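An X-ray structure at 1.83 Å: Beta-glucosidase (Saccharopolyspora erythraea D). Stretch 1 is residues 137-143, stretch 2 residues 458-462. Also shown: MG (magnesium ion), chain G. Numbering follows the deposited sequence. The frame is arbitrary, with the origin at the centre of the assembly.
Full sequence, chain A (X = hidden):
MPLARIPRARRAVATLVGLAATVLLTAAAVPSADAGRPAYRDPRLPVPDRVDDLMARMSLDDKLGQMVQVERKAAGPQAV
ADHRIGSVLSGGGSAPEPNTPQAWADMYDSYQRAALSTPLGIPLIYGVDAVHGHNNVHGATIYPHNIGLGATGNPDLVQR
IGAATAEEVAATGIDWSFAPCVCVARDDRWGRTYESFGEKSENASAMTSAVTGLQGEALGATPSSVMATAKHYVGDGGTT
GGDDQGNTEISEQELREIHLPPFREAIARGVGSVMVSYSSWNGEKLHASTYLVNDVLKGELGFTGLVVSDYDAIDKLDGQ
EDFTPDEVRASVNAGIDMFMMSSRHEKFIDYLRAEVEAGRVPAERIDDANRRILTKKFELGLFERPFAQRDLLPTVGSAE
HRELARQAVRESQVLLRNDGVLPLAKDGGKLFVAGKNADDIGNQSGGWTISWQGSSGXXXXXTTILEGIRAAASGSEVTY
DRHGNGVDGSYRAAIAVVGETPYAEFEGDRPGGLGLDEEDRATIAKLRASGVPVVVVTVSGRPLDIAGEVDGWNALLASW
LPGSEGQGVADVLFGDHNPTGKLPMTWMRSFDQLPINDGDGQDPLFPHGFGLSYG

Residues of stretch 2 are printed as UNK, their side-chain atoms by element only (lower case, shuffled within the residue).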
# COMPACT_ATOMS: atom_id res chain seq x y z
N VAL A 137 1.69 -12.78 -2.16
CA VAL A 137 2.14 -13.96 -2.89
C VAL A 137 3.55 -14.32 -2.43
O VAL A 137 4.48 -13.50 -2.52
CB VAL A 137 2.09 -13.74 -4.40
CG1 VAL A 137 2.72 -14.93 -5.11
CG2 VAL A 137 0.64 -13.53 -4.88
N HIS A 138 3.73 -15.54 -1.95
CA HIS A 138 5.06 -15.98 -1.56
C HIS A 138 5.98 -16.04 -2.77
O HIS A 138 5.63 -16.60 -3.82
CB HIS A 138 4.98 -17.35 -0.88
CG HIS A 138 6.29 -17.80 -0.33
ND1 HIS A 138 7.22 -18.47 -1.10
CD2 HIS A 138 6.84 -17.65 0.89
CE1 HIS A 138 8.29 -18.72 -0.36
NE2 HIS A 138 8.08 -18.23 0.85
N GLY A 139 7.17 -15.45 -2.64
CA GLY A 139 8.11 -15.42 -3.73
C GLY A 139 7.97 -14.24 -4.67
O GLY A 139 8.79 -14.10 -5.59
N ALA A 140 6.96 -13.40 -4.48
CA ALA A 140 6.85 -12.16 -5.23
C ALA A 140 7.84 -11.13 -4.70
O ALA A 140 8.19 -11.14 -3.52
CB ALA A 140 5.43 -11.60 -5.14
N THR A 141 8.28 -10.24 -5.58
CA THR A 141 9.19 -9.16 -5.20
C THR A 141 8.51 -8.24 -4.20
O THR A 141 7.37 -7.81 -4.41
CB THR A 141 9.59 -8.36 -6.44
OG1 THR A 141 10.00 -9.26 -7.48
CG2 THR A 141 10.71 -7.40 -6.12
N ILE A 142 9.21 -7.90 -3.11
CA ILE A 142 8.67 -6.99 -2.10
C ILE A 142 9.46 -5.69 -2.16
O ILE A 142 10.65 -5.64 -1.82
CB ILE A 142 8.70 -7.61 -0.70
CG1 ILE A 142 7.92 -8.94 -0.67
CG2 ILE A 142 8.16 -6.61 0.34
CD1 ILE A 142 6.45 -8.80 -1.05
N TYR A 143 8.78 -4.62 -2.58
CA TYR A 143 9.37 -3.30 -2.77
C TYR A 143 9.33 -2.52 -1.47
O TYR A 143 8.57 -2.87 -0.55
CB TYR A 143 8.62 -2.56 -3.89
CG TYR A 143 8.80 -3.23 -5.23
CD1 TYR A 143 9.95 -3.01 -5.99
CD2 TYR A 143 7.86 -4.13 -5.72
CE1 TYR A 143 10.15 -3.65 -7.21
CE2 TYR A 143 8.03 -4.77 -6.93
CZ TYR A 143 9.18 -4.54 -7.67
OH TYR A 143 9.36 -5.18 -8.87
N UNK A 458 11.67 -15.42 8.40
CA UNK A 458 11.99 -15.62 6.99
C UNK A 458 10.71 -15.98 6.23
O UNK A 458 10.47 -17.11 5.82
o UNK A 458 13.33 -15.86 4.66
c UNK A 458 13.79 -16.61 5.54
o UNK A 458 14.84 -17.27 5.38
c UNK A 458 13.05 -16.71 6.84
N UNK A 459 9.87 -14.95 6.03
CA UNK A 459 8.52 -15.19 5.54
C UNK A 459 8.40 -15.21 4.02
O UNK A 459 7.35 -15.63 3.51
c UNK A 459 7.93 -12.74 5.64
c UNK A 459 7.54 -14.21 7.62
c UNK A 459 6.90 -11.64 6.11
c UNK A 459 7.55 -14.14 6.11
N UNK A 460 9.41 -14.76 3.30
CA UNK A 460 9.39 -14.86 1.84
C UNK A 460 10.81 -14.73 1.33
O UNK A 460 11.75 -14.48 2.10
c UNK A 460 8.46 -13.80 1.20
o UNK A 460 8.29 -14.08 -0.19
c UNK A 460 9.05 -12.39 1.38
N UNK A 461 10.97 -14.89 0.02
CA UNK A 461 12.31 -14.92 -0.56
C UNK A 461 12.91 -13.53 -0.60
O UNK A 461 12.25 -12.56 -1.01
c UNK A 461 11.65 -17.61 -3.31
c UNK A 461 12.28 -15.55 -1.95
o UNK A 461 11.42 -16.87 -4.28
o UNK A 461 11.75 -18.86 -3.41
c UNK A 461 11.79 -16.99 -1.92
N UNK A 462 14.15 -13.41 -0.15
CA UNK A 462 14.82 -12.14 -0.16
C UNK A 462 16.16 -12.26 0.53
O UNK A 462 16.65 -13.35 0.81
MG MG G . 16.44 -15.18 1.95
O HOH W 1 6.71 -12.23 -1.30
O HOH W 2 10.00 -18.18 2.82
O HOH W 3 9.92 -12.96 -2.51
O HOH W 4 16.27 -16.97 3.12
O HOH W 5 15.49 -16.07 0.15
O HOH W 6 14.25 -14.93 2.71
O HOH W 7 18.32 -15.60 1.16
O HOH W 8 17.15 -14.27 3.62

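Position 458 carries four side-chain atoms, two carbons and two oxygens, with both oxygens on the second carbon, and none of them touches stretch 1. A carboxylate one methylene from the backbone identifies Asp 458. Its OD2 accepts a hydrogen bond from water 4 (2.7 Å), a ligand of the magnesium ion, while its backbone O accepts one from water 2 (3.2 Å), which is also hydrogen-bonded to His 138 NE2 (2.8 Å).

At position 459 there are four carbons and no heteroatom. The chain forks at the first carbon, with one arm a single carbon and the other two carbons long. The side chain makes no contact with stretch 1, so the contact falls to the backbone: the O of position 459 lies at the edge of the His 138 ring, near its plane, 3.3 Å from CD2. The forked chain is that of Ile 459.

Position 460 has three side-chain atoms, a first carbon bearing one oxygen and one carbon. The oxygen lies 3.0 Å from Gly 139 N and over one face of the His 138 ring, and the terminal carbon is 4.2 Å from Ile 142 CG1. The oxygen makes this Thr 460.

Position 461 shows three carbons in a row, the third bearing two oxygens. Its CB points sideways, yet the extended chain brings its end nearer, with one of the oxygens 3.7 Å from Gly 139 CA and the second carbon 4.2 Å from His 138 CE1. With one methylene more than at 458, this is Glu 461.

Position 462 has no side-chain atoms and makes no contact with stretch 1; it is Gly 462. Its O binds the magnesium at 2.2 Å, and five waters complete the six ligands.

The contact centres on the hydroxyl of Thr 460. Val 137 to Ala 140 form a type II turn, closed by Ala 140 N donating to Val 137 O (3.2 Å), and Gly 139 N donates to Thr 460 OG1 at 3.0 Å with a nearly straight angle of 167°. The same OG1 donates to water 1 (2.7 Å), which in turn donates to Val 137 O (2.8 Å) and Ala 140 O (2.9 Å). Water 3 lies within hydrogen-bonding reach of Thr 460 OG1 (3.0 Å), Ala 140 O (2.7 Å) and Glu 461 O (2.8 Å), and can donate to two of them at a time. One direct hydrogen bond and three bridging waters thus tie the turn to the second loop. The backbone angles of Gly 139 themselves call for glycine, since a CB would jam against the preceding carbonyl.

Stretch 2 458-462: DITEG
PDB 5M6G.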